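Local coordinates for protein cell division GTPase FtsZ, diverged (Clostridium botulinum C, PDB 3V3T) that belongs to the tubulin/FtsZ superfamily of cytoskeletal GTPase-like proteins, as a diverged member with a TubZ-type C-terminal domain, at residues M187-S192 against G196-D201. The protein carries 1 engineered substitution. Residues are numbered along the deposited sequence; the frame is centred on the assembly and turned at random. Where two conformers were deposited one is given.
Sequences MNMSES and GVVDED
M189 and V198 pack their side chains across the loop linking helices 172-187 and 200-208 of this tubulin/FtsZ-type fold. The contact illustrates how the two arms of an interhelical loop can pack by van der Waals contact, with no hydrogen bond between them.

The apolar part is small. The two side chains cross at a slant, and the turn at the thioether of M189 (chi3 81°) brings its terminal methyl CE to CG2 of V198, 3.8 Å away. M189 also touches I203, as do M187 and S190, so the end of the first helix and the start of the loop rest on helix 200-208.

Backbone oxygens provide the other surface. CG1 of V197 is placed anti to its own backbone N (chi1 175°) and reaches the carbonyls of the facing arm, 3.3 Å from O of M189 and 3.7 Å from O of S190. In the reverse sense, O of V198 lies 3.6 Å from CB of S190. These are contacts of carbon with oxygen, and they bring the arms close at S190 and V198, whose CA atoms are nearest each other.

One polar bond lies within the first arm; the others lead away from the pair. Backbone N of E191 donates to O of N188 at 3.1 Å, closing a turn just beyond the first helix, while OD1 of N188 is bonded to K4. On the second arm G196 is tied through its backbone to Y275, and the backbone N of D199, at the N-cap position, bonds to OE1 of E202, while the D199 side chain makes no capping bond. Between the arms the nearest thing to a polar link is a CA-H...O contact, S190 CA to V198 O at 3.4 Å, bent to 132° at the hydrogen.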
ATOM      1  N   MET A 187       2.996   9.395   7.908  1.00 31.42           N
ATOM      2  CA  MET A 187       2.678   9.319   9.333  1.00 33.17           C
ATOM      3  C   MET A 187       3.350  10.399  10.192  1.00 45.35           C
ATOM      4  O   MET A 187       2.895  10.679  11.297  1.00 38.36           O
ATOM      5  CB  MET A 187       3.043   7.938   9.875  1.00 32.95           C
ATOM      6  CG  MET A 187       2.287   6.801   9.217  1.00 33.46           C
ATOM      7  SD  MET A 187       0.514   6.896   9.562  1.00 39.80           S
ATOM      8  CE  MET A 187      -0.053   8.037   8.318  1.00 82.95           C
ATOM      9  N   ASN A 188       4.436  10.997   9.713  1.00 45.22           N
ATOM     10  CA  ASN A 188       5.117  12.030  10.510  1.00 43.20           C
ATOM     11  C   ASN A 188       4.631  13.469  10.293  1.00 48.76           C
ATOM     12  O   ASN A 188       5.243  14.403  10.810  1.00 56.47           O
ATOM     13  CB  ASN A 188       6.631  11.995  10.280  1.00 45.43           C
ATOM     14  CG  ASN A 188       7.297  10.805  10.927  1.00 47.49           C
ATOM     15  OD1 ASN A 188       6.798  10.242  11.908  1.00 45.17           O
ATOM     16  ND2 ASN A 188       8.449  10.423  10.392  1.00 49.94           N
ATOM     17  N   MET A 189       3.558  13.659   9.527  1.00 49.83           N
ATOM     18  CA  MET A 189       3.074  15.002   9.221  1.00 47.80           C
ATOM     19  C   MET A 189       2.530  15.711  10.452  1.00 58.91           C
ATOM     20  O   MET A 189       2.273  16.917  10.419  1.00 56.26           O
ATOM     21  CB  MET A 189       2.005  14.970   8.128  1.00 48.51           C
ATOM     22  CG  MET A 189       2.531  14.613   6.759  1.00 45.97           C
ATOM     23  SD  MET A 189       1.191  14.300   5.605  1.00 47.78           S
ATOM     24  CE  MET A 189       0.748  15.967   5.133  1.00 69.09           C
ATOM     25  N   SER A 190       2.352  14.966  11.539  1.00 64.35           N
ATOM     26  CA  SER A 190       1.860  15.562  12.782  1.00 65.00           C
ATOM     27  C   SER A 190       2.974  16.093  13.683  1.00 65.47           C
ATOM     28  O   SER A 190       2.689  16.773  14.670  1.00 68.14           O
ATOM     29  CB  SER A 190       0.973  14.582  13.558  1.00 61.19           C
ATOM     30  OG  SER A 190       1.548  13.285  13.587  1.00 64.06           O
ATOM     31  N   GLU A 191       4.231  15.797  13.353  1.00 64.32           N
ATOM     32  CA  GLU A 191       5.353  16.264  14.162  0.50 73.77           C
ATOM     33  C   GLU A 191       5.226  17.760  14.448  1.00 81.29           C
ATOM     34  O   GLU A 191       5.157  18.572  13.523  1.00 79.62           O
ATOM     35  CB  GLU A 191       6.687  15.940  13.483  0.50 73.57           C
ATOM     36  CG  GLU A 191       7.006  14.447  13.449  0.50 73.29           C
ATOM     37  CD  GLU A 191       8.264  14.119  12.659  0.50 75.05           C
ATOM     38  OE1 GLU A 191       8.609  14.879  11.726  0.50 76.48           O
ATOM     39  OE2 GLU A 191       8.907  13.093  12.971  0.50 73.34           O
ATOM     40  N   SER A 192       5.193  18.109  15.734  1.00 86.83           N
ATOM     41  CA  SER A 192       4.961  19.488  16.161  1.00 94.23           C
ATOM     42  C   SER A 192       5.719  20.514  15.316  1.00 95.01           C
ATOM     43  O   SER A 192       6.839  20.270  14.862  1.00 93.60           O
ATOM     44  CB  SER A 192       5.276  19.671  17.651  1.00 98.75           C
ATOM     45  OG  SER A 192       6.669  19.617  17.902  1.00101.24           O
ATOM     46  N   GLY A 196       0.781  26.083  11.606  1.00 91.18           N
ATOM     47  CA  GLY A 196      -0.124  25.049  11.132  1.00 88.56           C
ATOM     48  C   GLY A 196       0.479  23.662  10.966  1.00 79.25           C
ATOM     49  O   GLY A 196       1.600  23.498  10.492  1.00 82.32           O
ATOM     50  N   VAL A 197      -0.273  22.644  11.352  1.00 72.82           N
ATOM     51  CA  VAL A 197       0.203  21.277  11.206  1.00 70.09           C
ATOM     52  C   VAL A 197      -0.964  20.393  10.800  1.00 66.95           C
ATOM     53  O   VAL A 197      -2.121  20.753  11.018  1.00 72.30           O
ATOM     54  CB  VAL A 197       0.876  20.772  12.510  1.00 77.35           C
ATOM     55  CG1 VAL A 197       1.262  19.310  12.401  1.00 65.26           C
ATOM     56  CG2 VAL A 197       2.084  21.632  12.863  1.00 81.64           C
ATOM     57  N   VAL A 198      -0.670  19.264  10.167  1.00 58.13           N
ATOM     58  CA  VAL A 198      -1.708  18.292   9.860  1.00 55.01           C
ATOM     59  C   VAL A 198      -1.963  17.431  11.103  1.00 57.76           C
ATOM     60  O   VAL A 198      -1.137  16.595  11.461  1.00 62.79           O
ATOM     61  CB  VAL A 198      -1.320  17.421   8.656  1.00 55.33           C
ATOM     62  CG1 VAL A 198      -2.378  16.353   8.400  1.00 47.66           C
ATOM     63  CG2 VAL A 198      -1.128  18.294   7.421  1.00 54.75           C
ATOM     64  N   ASP A 199      -3.098  17.658  11.764  1.00 57.20           N
ATOM     65  CA  ASP A 199      -3.409  17.002  13.036  1.00 60.09           C
ATOM     66  C   ASP A 199      -3.324  15.474  12.932  1.00 51.43           C
ATOM     67  O   ASP A 199      -3.452  14.901  11.852  1.00 52.43           O
ATOM     68  CB  ASP A 199      -4.799  17.419  13.547  1.00 61.86           C
ATOM     69  CG  ASP A 199      -4.906  18.915  13.831  1.00 86.55           C
ATOM     70  OD1 ASP A 199      -4.739  19.314  15.005  1.00103.12           O
ATOM     71  OD2 ASP A 199      -5.173  19.698  12.891  1.00 87.91           O
ATOM     72  N   GLU A 200      -3.115  14.828  14.070  1.00 54.19           N
ATOM     73  CA  GLU A 200      -3.129  13.376  14.168  1.00 57.92           C
ATOM     74  C   GLU A 200      -4.501  12.800  13.798  1.00 52.12           C
ATOM     75  O   GLU A 200      -4.598  11.700  13.258  1.00 53.64           O
ATOM     76  CB  GLU A 200      -2.744  12.963  15.589  1.00 67.00           C
ATOM     77  CG  GLU A 200      -2.150  11.577  15.706  1.00 81.12           C
ATOM     78  CD  GLU A 200      -1.639  11.304  17.105  1.00 97.53           C
ATOM     79  OE1 GLU A 200      -2.023  10.274  17.703  1.00101.77           O
ATOM     80  OE2 GLU A 200      -0.851  12.132  17.607  1.00104.38           O
ATOM     81  N   ASP A 201      -5.563  13.543  14.090  1.00 52.47           N
ATOM     82  CA  ASP A 201      -6.913  13.115  13.737  1.00 54.86           C
ATOM     83  C   ASP A 201      -7.097  13.171  12.225  1.00 56.38           C
ATOM     84  O   ASP A 201      -7.807  12.353  11.643  1.00 60.88           O
ATOM     85  CB  ASP A 201      -7.952  14.011  14.415  1.00 64.32           C
ATOM     86  CG  ASP A 201      -7.840  13.982  15.926  1.00 73.26           C
ATOM     87  OD1 ASP A 201      -7.484  12.912  16.468  1.00 75.66           O
ATOM     88  OD2 ASP A 201      -8.103  15.027  16.568  1.00 76.32           O
TER